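Local coordinates for protein RNA polymerase sigma factor (Bartonella quintana, PDB 5UXX) that probably acts as an alternative sigma factor of the ECF subfamily, binding promoter DNA and directing RNA polymerase to start transcription at particular genes, at residues A18-A23 with K32-V37; Q38-K43 with T63-E68; K108-L113 with N154-L159; E119-I124 with S147-A152. One frame throughout, in Å; residues are numbered along the deposited sequence. Where two conformers were deposited one is given.

Contact 1: residues A18-A23 with K32-V37; sequences ALRAFA and KAEDLV
A23 and V37 meet methyl to methyl where helix 7-26 packs against helix 33-46 in the all-helical region 2 domain of a sigma-70 factor. The short helical segments run at 135° to each other, and their tight side is built from small groups. CB of A23 lies 3.7 Å from CG2 of V37 and equally close to the backbone O of A33, so the methyl sits against both a side chain and the main chain of the other helix. CG2 of V37, beside its own backbone N, also lies 3.7 Å from CA of R20. CD2 of L36 reaches the same A23 methyl from further off, and L19 adds a looser touch, its CD2 4.3 Å from CG1 of V37. L65 of helix 57-81 packs on both L19 and L36.

The other side is polar; E34 is partly exposed, and the partner protein chain packs on both R20 and E34. R20 runs out extended from CG to NE and crosses the bent E34 chain obliquely. The guanidinium has further partners: NH2 makes a salt bridge to an acidic side chain of the partner protein chain, and NH1 bonds to that chain's backbone. The salt bridge to E34 is made by NE, which gives its N-H to OE2 at 2.6 Å and 166°, close to the guanidinium plane; the oxygen is met on its syn side, 26° out of the carboxylate plane.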
loop_
_atom_site.group_PDB
_atom_site.type_symbol
_atom_site.label_atom_id
_atom_site.label_comp_id
_atom_site.label_asym_id
_atom_site.label_seq_id
_atom_site.Cartn_x
_atom_site.Cartn_y
_atom_site.Cartn_z
ATOM N N ALA A 18 1.519 6.920 -4.885
ATOM C CA ALA A 18 1.251 5.486 -4.871
ATOM C C ALA A 18 1.611 4.892 -3.515
ATOM O O ALA A 18 0.961 3.959 -3.042
ATOM C CB ALA A 18 2.021 4.788 -5.979
ATOM N N LEU A 19 2.657 5.437 -2.903
ATOM C CA LEU A 19 3.092 5.008 -1.581
ATOM C C LEU A 19 2.004 5.267 -0.541
ATOM O O LEU A 19 1.763 4.442 0.341
ATOM C CB LEU A 19 4.383 5.725 -1.186
ATOM C CG LEU A 19 5.085 5.233 0.079
ATOM C CD1 LEU A 19 5.604 3.815 -0.115
ATOM C CD2 LEU A 19 6.213 6.174 0.466
ATOM N N ARG A 20 1.352 6.420 -0.653
ATOM C CA ARG A 20 0.265 6.783 0.248
ATOM C C ARG A 20 -0.950 5.882 0.041
ATOM O O ARG A 20 -1.598 5.470 1.004
ATOM C CB ARG A 20 -0.126 8.249 0.052
ATOM C CG ARG A 20 -1.329 8.687 0.872
ATOM C CD ARG A 20 -1.626 10.164 0.672
ATOM N NE ARG A 20 -2.911 10.548 1.246
ATOM C CZ ARG A 20 -4.073 10.452 0.607
ATOM N NH1 ARG A 20 -4.113 9.987 -0.634
ATOM N NH2 ARG A 20 -5.194 10.824 1.208
ATOM N N ALA A 21 -1.253 5.584 -1.219
ATOM C CA ALA A 21 -2.369 4.706 -1.557
ATOM C C ALA A 21 -2.142 3.302 -1.008
ATOM O O ALA A 21 -3.083 2.624 -0.594
ATOM C CB ALA A 21 -2.574 4.660 -3.063
ATOM N N PHE A 22 -0.884 2.874 -1.015
ATOM C CA PHE A 22 -0.505 1.572 -0.483
ATOM C C PHE A 22 -0.736 1.513 1.022
ATOM O O PHE A 22 -1.230 0.514 1.545
ATOM C CB PHE A 22 0.959 1.269 -0.809
ATOM C CG PHE A 22 1.421 -0.083 -0.345
ATOM C CD1 PHE A 22 0.742 -1.231 -0.723
ATOM C CD2 PHE A 22 2.544 -0.208 0.456
ATOM C CE1 PHE A 22 1.168 -2.476 -0.300
ATOM C CE2 PHE A 22 2.977 -1.451 0.882
ATOM C CZ PHE A 22 2.288 -2.588 0.502
ATOM N N ALA A 23 -0.377 2.592 1.711
ATOM C CA ALA A 23 -0.538 2.675 3.157
ATOM C C ALA A 23 -2.010 2.639 3.558
ATOM O O ALA A 23 -2.385 1.960 4.513
ATOM C CB ALA A 23 0.123 3.935 3.691
ATOM N N LYS A 32 -4.346 6.326 10.900
ATOM C CA LYS A 32 -2.966 5.923 11.164
ATOM C C LYS A 32 -2.151 5.785 9.881
ATOM O O LYS A 32 -0.926 5.685 9.919
ATOM C CB LYS A 32 -2.935 4.606 11.942
ATOM C CG LYS A 32 -3.511 4.706 13.345
ATOM C CD LYS A 32 -2.803 5.780 14.154
ATOM C CE LYS A 32 -3.251 5.763 15.606
ATOM N NZ LYS A 32 -2.445 4.814 16.424
ATOM N N ALA A 33 -2.844 5.786 8.748
ATOM C CA ALA A 33 -2.216 5.552 7.452
ATOM C C ALA A 33 -1.264 6.675 7.050
ATOM O O ALA A 33 -0.243 6.433 6.407
ATOM C CB ALA A 33 -3.283 5.364 6.381
ATOM N N GLU A 34 -1.597 7.902 7.436
ATOM C CA GLU A 34 -0.852 9.065 6.972
ATOM C C GLU A 34 0.488 9.207 7.695
ATOM O O GLU A 34 1.474 9.657 7.110
ATOM C CB GLU A 34 -1.689 10.333 7.174
ATOM C CG GLU A 34 -2.754 10.578 6.106
ATOM C CD GLU A 34 -2.195 10.931 4.739
ATOM O OE1 GLU A 34 -0.959 11.023 4.587
ATOM O OE2 GLU A 34 -3.006 11.116 3.808
ATOM N N ASP A 35 0.520 8.814 8.964
ATOM C CA ASP A 35 1.758 8.797 9.743
ATOM C C ASP A 35 2.716 7.719 9.251
ATOM O O ASP A 35 3.935 7.873 9.331
ATOM C CB ASP A 35 1.458 8.592 11.228
ATOM C CG ASP A 35 0.842 9.818 11.871
ATOM O OD1 ASP A 35 0.947 10.914 11.283
ATOM O OD2 ASP A 35 0.252 9.684 12.965
ATOM N N LEU A 36 2.149 6.625 8.754
ATOM C CA LEU A 36 2.928 5.518 8.216
ATOM C C LEU A 36 3.776 5.959 7.027
ATOM O O LEU A 36 4.933 5.559 6.895
ATOM C CB LEU A 36 2.000 4.374 7.807
ATOM C CG LEU A 36 2.643 3.043 7.416
ATOM C CD1 LEU A 36 3.527 2.524 8.536
ATOM C CD2 LEU A 36 1.567 2.031 7.064
ATOM N N VAL A 37 3.194 6.785 6.165
ATOM C CA VAL A 37 3.910 7.328 5.016
ATOM C C VAL A 37 5.035 8.251 5.477
ATOM O O VAL A 37 6.151 8.194 4.960
ATOM C CB VAL A 37 2.965 8.102 4.079
ATOM C CG1 VAL A 37 3.737 8.679 2.903
ATOM C CG2 VAL A 37 1.848 7.198 3.591
#

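Contact 2: residues Q38-K43 with T63-E68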
loop_
_atom_site.group_PDB
_atom_site.type_symbol
_atom_site.label_atom_id
_atom_site.label_comp_id
_atom_site.label_asym_id
_atom_site.label_seq_id
_atom_site.Cartn_x
_atom_site.Cartn_y
_atom_site.Cartn_z
ATOM N N GLN A 38 4.724 9.101 6.450
ATOM C CA GLN A 38 5.695 10.031 7.017
ATOM C C GLN A 38 6.927 9.304 7.555
ATOM O O GLN A 38 8.060 9.688 7.263
ATOM C CB GLN A 38 5.046 10.864 8.125
ATOM C CG GLN A 38 5.832 12.102 8.513
ATOM C CD GLN A 38 5.039 13.042 9.397
ATOM O OE1 GLN A 38 4.313 13.908 8.908
ATOM N NE2 GLN A 38 5.173 12.878 10.708
ATOM N N ASP A 39 6.698 8.257 8.341
ATOM C CA ASP A 39 7.788 7.473 8.914
ATOM C C ASP A 39 8.609 6.787 7.828
ATOM O O ASP A 39 9.826 6.660 7.946
ATOM C CB ASP A 39 7.245 6.430 9.894
ATOM C CG ASP A 39 6.621 7.055 11.127
ATOM O OD1 ASP A 39 6.924 8.231 11.419
ATOM O OD2 ASP A 39 5.830 6.368 11.807
ATOM N N THR A 40 7.935 6.348 6.769
ATOM C CA THR A 40 8.601 5.683 5.655
ATOM C C THR A 40 9.535 6.647 4.932
ATOM O O THR A 40 10.660 6.295 4.581
ATOM C CB THR A 40 7.582 5.106 4.654
ATOM O OG1 THR A 40 6.770 4.125 5.311
ATOM C CG2 THR A 40 8.295 4.459 3.475
ATOM N N LEU A 41 9.055 7.868 4.719
ATOM C CA LEU A 41 9.836 8.908 4.061
ATOM C C LEU A 41 11.106 9.231 4.844
ATOM O O LEU A 41 12.176 9.415 4.262
ATOM C CB LEU A 41 8.994 10.173 3.887
ATOM C CG LEU A 41 9.556 11.248 2.956
ATOM C CD1 LEU A 41 9.543 10.759 1.518
ATOM C CD2 LEU A 41 8.772 12.543 3.094
HETATM N N MSE A 42 10.977 9.295 6.165
HETATM C CA MSE A 42 12.112 9.613 7.022
HETATM C C MSE A 42 13.149 8.493 7.023
HETATM O O MSE A 42 14.353 8.758 7.011
HETATM C CB MSE A 42 11.644 9.899 8.450
HETATM C CG MSE A 42 11.190 11.334 8.668
HETATM SE SE MSE A 42 10.602 11.686 10.493
HETATM C CE MSE A 42 8.978 10.611 10.500
ATOM N N LYS A 43 12.684 7.248 7.030
ATOM C CA LYS A 43 13.583 6.099 7.017
ATOM C C LYS A 43 14.259 5.941 5.659
ATOM O O LYS A 43 15.441 5.611 5.580
ATOM C CB LYS A 43 12.829 4.820 7.381
ATOM C CG LYS A 43 12.315 4.790 8.810
ATOM C CD LYS A 43 11.589 3.488 9.108
ATOM C CE LYS A 43 10.914 3.534 10.468
ATOM N NZ LYS A 43 11.892 3.725 11.573
ATOM N N THR A 63 8.687 -1.753 0.457
ATOM C CA THR A 63 9.217 -2.701 1.430
ATOM C C THR A 63 9.388 -2.047 2.799
ATOM O O THR A 63 9.058 -2.639 3.827
ATOM C CB THR A 63 10.569 -3.282 0.973
ATOM O OG1 THR A 63 10.420 -3.883 -0.319
ATOM C CG2 THR A 63 11.065 -4.329 1.961
ATOM N N ILE A 64 9.906 -0.822 2.804
ATOM C CA ILE A 64 10.094 -0.078 4.045
ATOM C C ILE A 64 8.759 0.201 4.732
ATOM O O ILE A 64 8.622 0.004 5.940
ATOM C CB ILE A 64 10.825 1.255 3.794
ATOM C CG1 ILE A 64 12.243 0.994 3.279
ATOM C CG2 ILE A 64 10.866 2.092 5.064
ATOM C CD1 ILE A 64 12.997 2.251 2.900
ATOM N N LEU A 65 7.775 0.644 3.955
ATOM C CA LEU A 65 6.453 0.948 4.494
ATOM C C LEU A 65 5.766 -0.315 5.001
ATOM O O LEU A 65 5.178 -0.315 6.082
ATOM C CB LEU A 65 5.582 1.638 3.438
ATOM C CG LEU A 65 4.267 2.259 3.927
ATOM C CD1 LEU A 65 3.969 3.545 3.177
ATOM C CD2 LEU A 65 3.104 1.287 3.784
ATOM N N ARG A 66 5.834 -1.382 4.209
ATOM C CA ARG A 66 5.247 -2.662 4.593
ATOM C C ARG A 66 5.793 -3.169 5.924
ATOM O O ARG A 66 5.034 -3.582 6.800
ATOM C CB ARG A 66 5.501 -3.713 3.509
ATOM C CG ARG A 66 5.389 -5.136 4.023
ATOM C CD ARG A 66 6.247 -6.104 3.233
ATOM N NE ARG A 66 6.523 -7.317 4.000
ATOM C CZ ARG A 66 5.736 -8.388 4.020
ATOM N NH1 ARG A 66 4.616 -8.406 3.313
ATOM N NH2 ARG A 66 6.070 -9.444 4.749
ATOM N N ASN A 67 7.112 -3.113 6.078
ATOM C CA ASN A 67 7.758 -3.646 7.269
ATOM C C ASN A 67 7.489 -2.780 8.489
ATOM O O ASN A 67 7.350 -3.286 9.602
ATOM C CB ASN A 67 9.265 -3.788 7.043
ATOM C CG ASN A 67 9.608 -4.948 6.130
ATOM O OD1 ASN A 67 8.887 -5.945 6.076
ATOM N ND2 ASN A 67 10.716 -4.827 5.406
ATOM N N GLU A 68 7.413 -1.471 8.275
ATOM C CA GLU A 68 7.085 -0.549 9.351
ATOM C C GLU A 68 5.644 -0.751 9.800
ATOM O O GLU A 68 5.339 -0.664 10.987
ATOM C CB GLU A 68 7.311 0.901 8.911
ATOM C CG GLU A 68 6.868 1.942 9.932
ATOM C CD GLU A 68 7.647 1.866 11.236
ATOM O OE1 GLU A 68 8.757 1.295 11.244
ATOM O OE2 GLU A 68 7.142 2.381 12.257
#
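T40 and L65 are the nearest residues of segments 38-43 and 63-68, their CA atoms 5.3 Å apart, where helix 33-46 packs on helix 57-81 within the sigma-70 region 2 helical domain. The segment axes are inclined at 126°, and no hydrogen bond joins the two segments.

The apolar contacts come first. CG2 of T40, placed anti to the backbone N, lies 3.8 Å from CG2 of I64, and that same isoleucine methyl also touches CB of K43 at 4.1 Å. I64 therefore sits between side chains one turn apart on the facing helix, and A44 extends this surface along helix 33-46. On the buried flank, L65 also packs on L19, F22 and A23 of helix 7-26.

The hydroxyl of T40 is a separate case. OG1 is set beside its own backbone N (chi1 -62°) and bonds to the carbonyl O of L36 in the preceding turn. Across the interface its nearest neighbours are carbons of L65, CA and CB, both at 3.3 Å, with the two side chains at about a right angle.

Charged groups gather at the exposed K43 and the partly exposed D39 and E68. K43 and E68 also cross at about a right angle. Here the methylene CE approaches OE1 of E68 to 3.2 Å, while NZ stays 4.0 Å from that oxygen, a long salt bridge. OE2 of E68 lies 4.2 Å from OD2 of D39.

Two carboxylates so close would be expected to repel each other, a cost the lysine charge may partly offset, so cohesion here probably rests more on the hydrophobic contacts than on the ion pair.

Contact 3: residues K108-L113 with N154-L159; sequences KALNML and NRLQEL
R155 and L113 open the contact between helix 142-159 and the end of helix 103-112, which form part of the helical region 4 domain of this sigma factor. The segment axes lie 9.8 Å apart at closest, inclined at 135°. The aliphatic part of R155 slides past L113 in the opposite direction. With CG anti to the backbone N (chi1 -174°), R155 lays this carbon 3.6 Å from CD2 of L113. Further out, the guanidinium presents its edge to the backbone O of M112, with NH2 3.5 Å away but no hydrogen bond made. CE of M112, a selenomethionine, touches the same NH2, the two side chains crossing at about a right angle.

L156 comes next and fills the buried middle. Its CG lies 4.0 Å from CD1 of L113, CD2 packs on CB of A109 at 3.9 Å, and CD1 faces CD2 of L110. I121 of helix 115-125 packs on L113, and an apolar side chain of the partner protein chain packs on L156.

One turn on, L159 closes the row at the partly exposed end. CD2 lies against both the backbone O of A109, 3.5 Å away, and CB of M112 at 3.6 Å. Within its own helix the other methyl, CD1, lies over one face of the R155 guanidinium, 3.7 Å above its plane and offset toward the rim.

With no hydrogen bond or salt bridge between the segments, their association rests on leucine, alanine and methylene surfaces; the arginine offers mainly its carbon chain, and its guanidinium edge near the M112 carbonyl may add a weak electrostatic attraction.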
loop_
_atom_site.group_PDB
_atom_site.type_symbol
_atom_site.label_atom_id
_atom_site.label_comp_id
_atom_site.label_asym_id
_atom_site.label_seq_id
_atom_site.Cartn_x
_atom_site.Cartn_y
_atom_site.Cartn_z
ATOM N N LYS A 108 -13.729 -1.947 2.920
ATOM C CA LYS A 108 -14.316 -2.903 3.852
ATOM C C LYS A 108 -14.162 -4.329 3.333
ATOM O O LYS A 108 -13.959 -5.262 4.108
ATOM C CB LYS A 108 -15.791 -2.579 4.097
ATOM C CG LYS A 108 -16.015 -1.328 4.933
ATOM C CD LYS A 108 -17.449 -0.831 4.834
ATOM C CE LYS A 108 -18.446 -1.925 5.169
ATOM N NZ LYS A 108 -19.841 -1.406 5.179
ATOM N N ALA A 109 -14.260 -4.488 2.016
ATOM C CA ALA A 109 -14.070 -5.788 1.382
ATOM C C ALA A 109 -12.618 -6.245 1.505
ATOM O O ALA A 109 -12.346 -7.414 1.783
ATOM C CB ALA A 109 -14.489 -5.733 -0.080
ATOM N N LEU A 110 -11.692 -5.314 1.294
ATOM C CA LEU A 110 -10.265 -5.586 1.450
ATOM C C LEU A 110 -9.938 -6.048 2.865
ATOM O O LEU A 110 -9.098 -6.926 3.066
ATOM C CB LEU A 110 -9.441 -4.343 1.111
ATOM C CG LEU A 110 -9.320 -3.955 -0.363
ATOM C CD1 LEU A 110 -8.607 -2.620 -0.498
ATOM C CD2 LEU A 110 -8.589 -5.038 -1.142
ATOM N N ASN A 111 -10.606 -5.447 3.843
ATOM C CA ASN A 111 -10.377 -5.772 5.244
ATOM C C ASN A 111 -10.930 -7.143 5.631
ATOM O O ASN A 111 -10.546 -7.706 6.655
ATOM C CB ASN A 111 -10.985 -4.690 6.138
ATOM C CG ASN A 111 -10.173 -3.407 6.135
ATOM O OD1 ASN A 111 -9.164 -3.299 5.437
ATOM N ND2 ASN A 111 -10.609 -2.429 6.919
HETATM N N MSE A 112 -11.832 -7.672 4.810
HETATM C CA MSE A 112 -12.375 -9.009 5.031
HETATM C C MSE A 112 -11.342 -10.074 4.684
HETATM O O MSE A 112 -11.411 -11.204 5.163
HETATM C CB MSE A 112 -13.645 -9.224 4.204
HETATM C CG MSE A 112 -14.811 -8.338 4.599
HETATM SE SE MSE A 112 -15.563 -8.820 6.328
HETATM C CE MSE A 112 -16.193 -10.615 5.894
ATOM N N LEU A 113 -10.386 -9.702 3.838
ATOM C CA LEU A 113 -9.312 -10.604 3.446
ATOM C C LEU A 113 -8.319 -10.797 4.584
ATOM O O LEU A 113 -8.282 -10.007 5.527
ATOM C CB LEU A 113 -8.582 -10.069 2.211
ATOM C CG LEU A 113 -9.414 -9.778 0.962
ATOM C CD1 LEU A 113 -8.543 -9.164 -0.127
ATOM C CD2 LEU A 113 -10.090 -11.041 0.461
ATOM N N ASN A 154 -10.796 -14.289 -5.843
ATOM C CA ASN A 154 -12.051 -15.030 -5.769
ATOM C C ASN A 154 -12.919 -14.596 -4.591
ATOM O O ASN A 154 -14.145 -14.583 -4.687
ATOM C CB ASN A 154 -11.780 -16.533 -5.676
ATOM C CG ASN A 154 -11.263 -17.114 -6.977
ATOM O OD1 ASN A 154 -11.466 -16.546 -8.049
ATOM N ND2 ASN A 154 -10.589 -18.256 -6.888
ATOM N N ARG A 155 -12.278 -14.237 -3.484
ATOM C CA ARG A 155 -13.002 -13.775 -2.306
ATOM C C ARG A 155 -13.596 -12.387 -2.528
ATOM O O ARG A 155 -14.722 -12.111 -2.113
ATOM C CB ARG A 155 -12.086 -13.766 -1.081
ATOM C CG ARG A 155 -12.800 -13.423 0.216
ATOM C CD ARG A 155 -12.212 -14.177 1.398
ATOM N NE ARG A 155 -12.648 -13.617 2.675
ATOM C CZ ARG A 155 -13.860 -13.785 3.195
ATOM N NH1 ARG A 155 -14.772 -14.502 2.553
ATOM N NH2 ARG A 155 -14.160 -13.234 4.364
ATOM N N LEU A 156 -12.837 -11.518 -3.187
ATOM C CA LEU A 156 -13.306 -10.173 -3.504
ATOM C C LEU A 156 -14.501 -10.208 -4.453
ATOM O O LEU A 156 -15.409 -9.383 -4.347
ATOM C CB LEU A 156 -12.177 -9.340 -4.113
ATOM C CG LEU A 156 -11.170 -8.728 -3.138
ATOM C CD1 LEU A 156 -10.178 -7.842 -3.877
ATOM C CD2 LEU A 156 -11.886 -7.943 -2.048
ATOM N N GLN A 157 -14.494 -11.162 -5.380
ATOM C CA GLN A 157 -15.585 -11.313 -6.336
ATOM C C GLN A 157 -16.888 -11.669 -5.627
ATOM O O GLN A 157 -17.953 -11.150 -5.966
ATOM C CB GLN A 157 -15.245 -12.384 -7.375
ATOM C CG GLN A 157 -14.127 -11.999 -8.328
ATOM C CD GLN A 157 -13.719 -13.141 -9.238
ATOM O OE1 GLN A 157 -13.755 -14.307 -8.843
ATOM N NE2 GLN A 157 -13.320 -12.812 -10.460
ATOM N N GLU A 158 -16.797 -12.556 -4.641
ATOM C CA GLU A 158 -17.961 -12.956 -3.860
ATOM C C GLU A 158 -18.394 -11.836 -2.919
ATOM O O GLU A 158 -19.585 -11.616 -2.704
ATOM C CB GLU A 158 -17.664 -14.231 -3.065
ATOM N N LEU A 159 -17.413 -11.134 -2.360
ATOM C CA LEU A 159 -17.672 -10.037 -1.432
ATOM C C LEU A 159 -18.341 -8.851 -2.122
ATOM O O LEU A 159 -19.303 -8.284 -1.606
ATOM C CB LEU A 159 -16.368 -9.586 -0.772
ATOM C CG LEU A 159 -15.986 -10.191 0.582
ATOM C CD1 LEU A 159 -16.347 -11.666 0.667
ATOM C CD2 LEU A 159 -14.500 -9.995 0.824
#

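Contact 4: residues E119-I124 with S147-A152; sequences EAIILI and SRVSRA
V149 has CG1 anti to its backbone N (chi1 163°), which puts CG2 beside that N, and the two methyls fork toward different residues of the facing helix. CG2 packs against I124, 3.8 Å from CG1 of I124, which chi1 of -66° sets beside the isoleucine's own backbone N. CG1 of V149 lies 4.1 Å from CD1 of I121, whose tip also rests near the valine's backbone O. Both isoleucines cross the valine side chain at about a right angle.

These helices, 115-125 and 142-159, belong to region 4, the part of a sigma-70 factor that carries a helix-turn-helix and typically recognises the -35 element; their segments cross at 99°, with 8.4 Å between the axes. Two contacts between CB atoms add to this. CB of A120 meets CB of R148 at 3.8 Å, while the arginine chain continues extended to a long, weak ion pair with D116. CB of A152 sits 3.8 Å from CB of I121, and L113 packs on both residues. I124 is backed by Y131 and A134 of helix 131-138, and an apolar side chain of the partner protein chain packs on V149.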
loop_
_atom_site.group_PDB
_atom_site.type_symbol
_atom_site.label_atom_id
_atom_site.label_comp_id
_atom_site.label_asym_id
_atom_site.label_seq_id
_atom_site.Cartn_x
_atom_site.Cartn_y
_atom_site.Cartn_z
ATOM N N GLU A 119 -2.522 -7.648 1.029
ATOM C CA GLU A 119 -1.294 -7.044 0.529
ATOM C C GLU A 119 -0.938 -7.544 -0.870
ATOM O O GLU A 119 -0.550 -6.760 -1.737
ATOM C CB GLU A 119 -0.134 -7.314 1.485
ATOM C CG GLU A 119 1.188 -6.764 0.989
ATOM C CD GLU A 119 2.300 -6.924 1.998
ATOM O OE1 GLU A 119 2.176 -7.788 2.893
ATOM O OE2 GLU A 119 3.300 -6.186 1.895
ATOM N N ALA A 120 -1.070 -8.850 -1.080
ATOM C CA ALA A 120 -0.728 -9.462 -2.360
ATOM C C ALA A 120 -1.567 -8.903 -3.506
ATOM O O ALA A 120 -1.037 -8.569 -4.566
ATOM C CB ALA A 120 -0.887 -10.972 -2.280
ATOM N N ILE A 121 -2.876 -8.798 -3.291
ATOM C CA ILE A 121 -3.779 -8.343 -4.344
ATOM C C ILE A 121 -3.599 -6.848 -4.612
ATOM O O ILE A 121 -3.861 -6.374 -5.716
ATOM C CB ILE A 121 -5.260 -8.650 -3.997
ATOM C CG1 ILE A 121 -6.147 -8.499 -5.235
ATOM C CG2 ILE A 121 -5.757 -7.776 -2.852
ATOM C CD1 ILE A 121 -5.811 -9.469 -6.345
ATOM N N ILE A 122 -3.143 -6.109 -3.605
ATOM C CA ILE A 122 -2.847 -4.690 -3.779
ATOM C C ILE A 122 -1.554 -4.504 -4.568
ATOM O O ILE A 122 -1.499 -3.711 -5.507
ATOM C CB ILE A 122 -2.739 -3.960 -2.424
ATOM C CG1 ILE A 122 -4.119 -3.840 -1.775
ATOM C CG2 ILE A 122 -2.141 -2.575 -2.604
ATOM C CD1 ILE A 122 -5.137 -3.121 -2.635
ATOM N N LEU A 123 -0.518 -5.243 -4.183
ATOM C CA LEU A 123 0.780 -5.160 -4.848
ATOM C C LEU A 123 0.690 -5.558 -6.316
ATOM O O LEU A 123 1.276 -4.909 -7.183
ATOM C CB LEU A 123 1.806 -6.043 -4.135
ATOM C CG LEU A 123 2.298 -5.574 -2.764
ATOM C CD1 LEU A 123 3.208 -6.620 -2.146
ATOM C CD2 LEU A 123 3.015 -4.239 -2.877
ATOM N N ILE A 124 -0.052 -6.625 -6.590
ATOM C CA ILE A 124 -0.167 -7.154 -7.944
ATOM C C ILE A 124 -1.273 -6.469 -8.744
ATOM O O ILE A 124 -1.062 -6.055 -9.885
ATOM C CB ILE A 124 -0.434 -8.673 -7.921
ATOM C CG1 ILE A 124 0.774 -9.414 -7.349
ATOM C CG2 ILE A 124 -0.750 -9.186 -9.316
ATOM C CD1 ILE A 124 2.016 -9.303 -8.208
ATOM N N SER A 147 -0.825 -17.848 -5.452
ATOM C CA SER A 147 -1.934 -18.495 -4.760
ATOM C C SER A 147 -2.692 -17.488 -3.900
ATOM O O SER A 147 -3.917 -17.544 -3.796
ATOM C CB SER A 147 -1.435 -19.657 -3.899
ATOM O OG SER A 147 -0.676 -19.188 -2.799
ATOM N N ARG A 148 -1.955 -16.564 -3.290
ATOM C CA ARG A 148 -2.560 -15.508 -2.486
ATOM C C ARG A 148 -3.393 -14.570 -3.354
ATOM O O ARG A 148 -4.459 -14.117 -2.943
ATOM C CB ARG A 148 -1.486 -14.722 -1.729
ATOM C CG ARG A 148 -0.898 -15.477 -0.549
ATOM C CD ARG A 148 0.238 -14.718 0.115
ATOM N NE ARG A 148 0.774 -15.457 1.254
ATOM C CZ ARG A 148 1.822 -15.069 1.975
ATOM N NH1 ARG A 148 2.455 -13.943 1.677
ATOM N NH2 ARG A 148 2.237 -15.809 2.994
ATOM N N VAL A 149 -2.901 -14.282 -4.556
ATOM C CA VAL A 149 -3.621 -13.431 -5.496
ATOM C C VAL A 149 -4.918 -14.103 -5.947
ATOM O O VAL A 149 -5.971 -13.467 -5.997
ATOM C CB VAL A 149 -2.754 -13.093 -6.730
ATOM C CG1 VAL A 149 -3.613 -12.576 -7.876
ATOM C CG2 VAL A 149 -1.681 -12.078 -6.360
ATOM N N SER A 150 -4.835 -15.393 -6.256
ATOM C CA SER A 150 -5.996 -16.152 -6.714
ATOM C C SER A 150 -7.080 -16.244 -5.643
ATOM O O SER A 150 -8.260 -16.051 -5.932
ATOM C CB SER A 150 -5.576 -17.557 -7.149
ATOM O OG SER A 150 -4.817 -17.516 -8.345
ATOM N N ARG A 151 -6.678 -16.545 -4.411
ATOM C CA ARG A 151 -7.630 -16.647 -3.310
ATOM C C ARG A 151 -8.249 -15.289 -2.985
ATOM O O ARG A 151 -9.450 -15.191 -2.732
ATOM C CB ARG A 151 -6.964 -17.239 -2.061
ATOM C CG ARG A 151 -6.587 -18.708 -2.209
ATOM C CD ARG A 151 -5.943 -19.285 -0.951
ATOM N NE ARG A 151 -4.664 -18.663 -0.617
ATOM C CZ ARG A 151 -4.494 -17.782 0.363
ATOM N NH1 ARG A 151 -3.295 -17.271 0.597
ATOM N NH2 ARG A 151 -5.520 -17.419 1.117
ATOM N N ALA A 152 -7.426 -14.244 -2.999
ATOM C CA ALA A 152 -7.903 -12.893 -2.727
ATOM C C ALA A 152 -8.875 -12.422 -3.802
ATOM O O ALA A 152 -9.886 -11.787 -3.502
ATOM C CB ALA A 152 -6.733 -11.927 -2.616
#

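How the contacts relate
Along the chain the contacts fall into two pairs. Contacts 1 and 2, with centres 9 Å apart, share helix 33-46 in region 2; contacts 3 and 4, 11 Å apart, share helix 142-159 in region 4, contact 4 lying within the sequence span bounded by contact 3. Across the regions, F22 of contact 1 packs on I122 and L123 of contact 4, and R66 NH1 of contact 2 forms a 2.6 Å salt bridge with E119 OE1 of contact 4. Contact 3 touches neither region 2 contact, its centre about 21 Å from contact 1 and 26 Å from contact 2. Regions 2 and 4 thus pack directly together, and a partner protein chain reaches all four contacts, consistent with a sigma factor held by another protein.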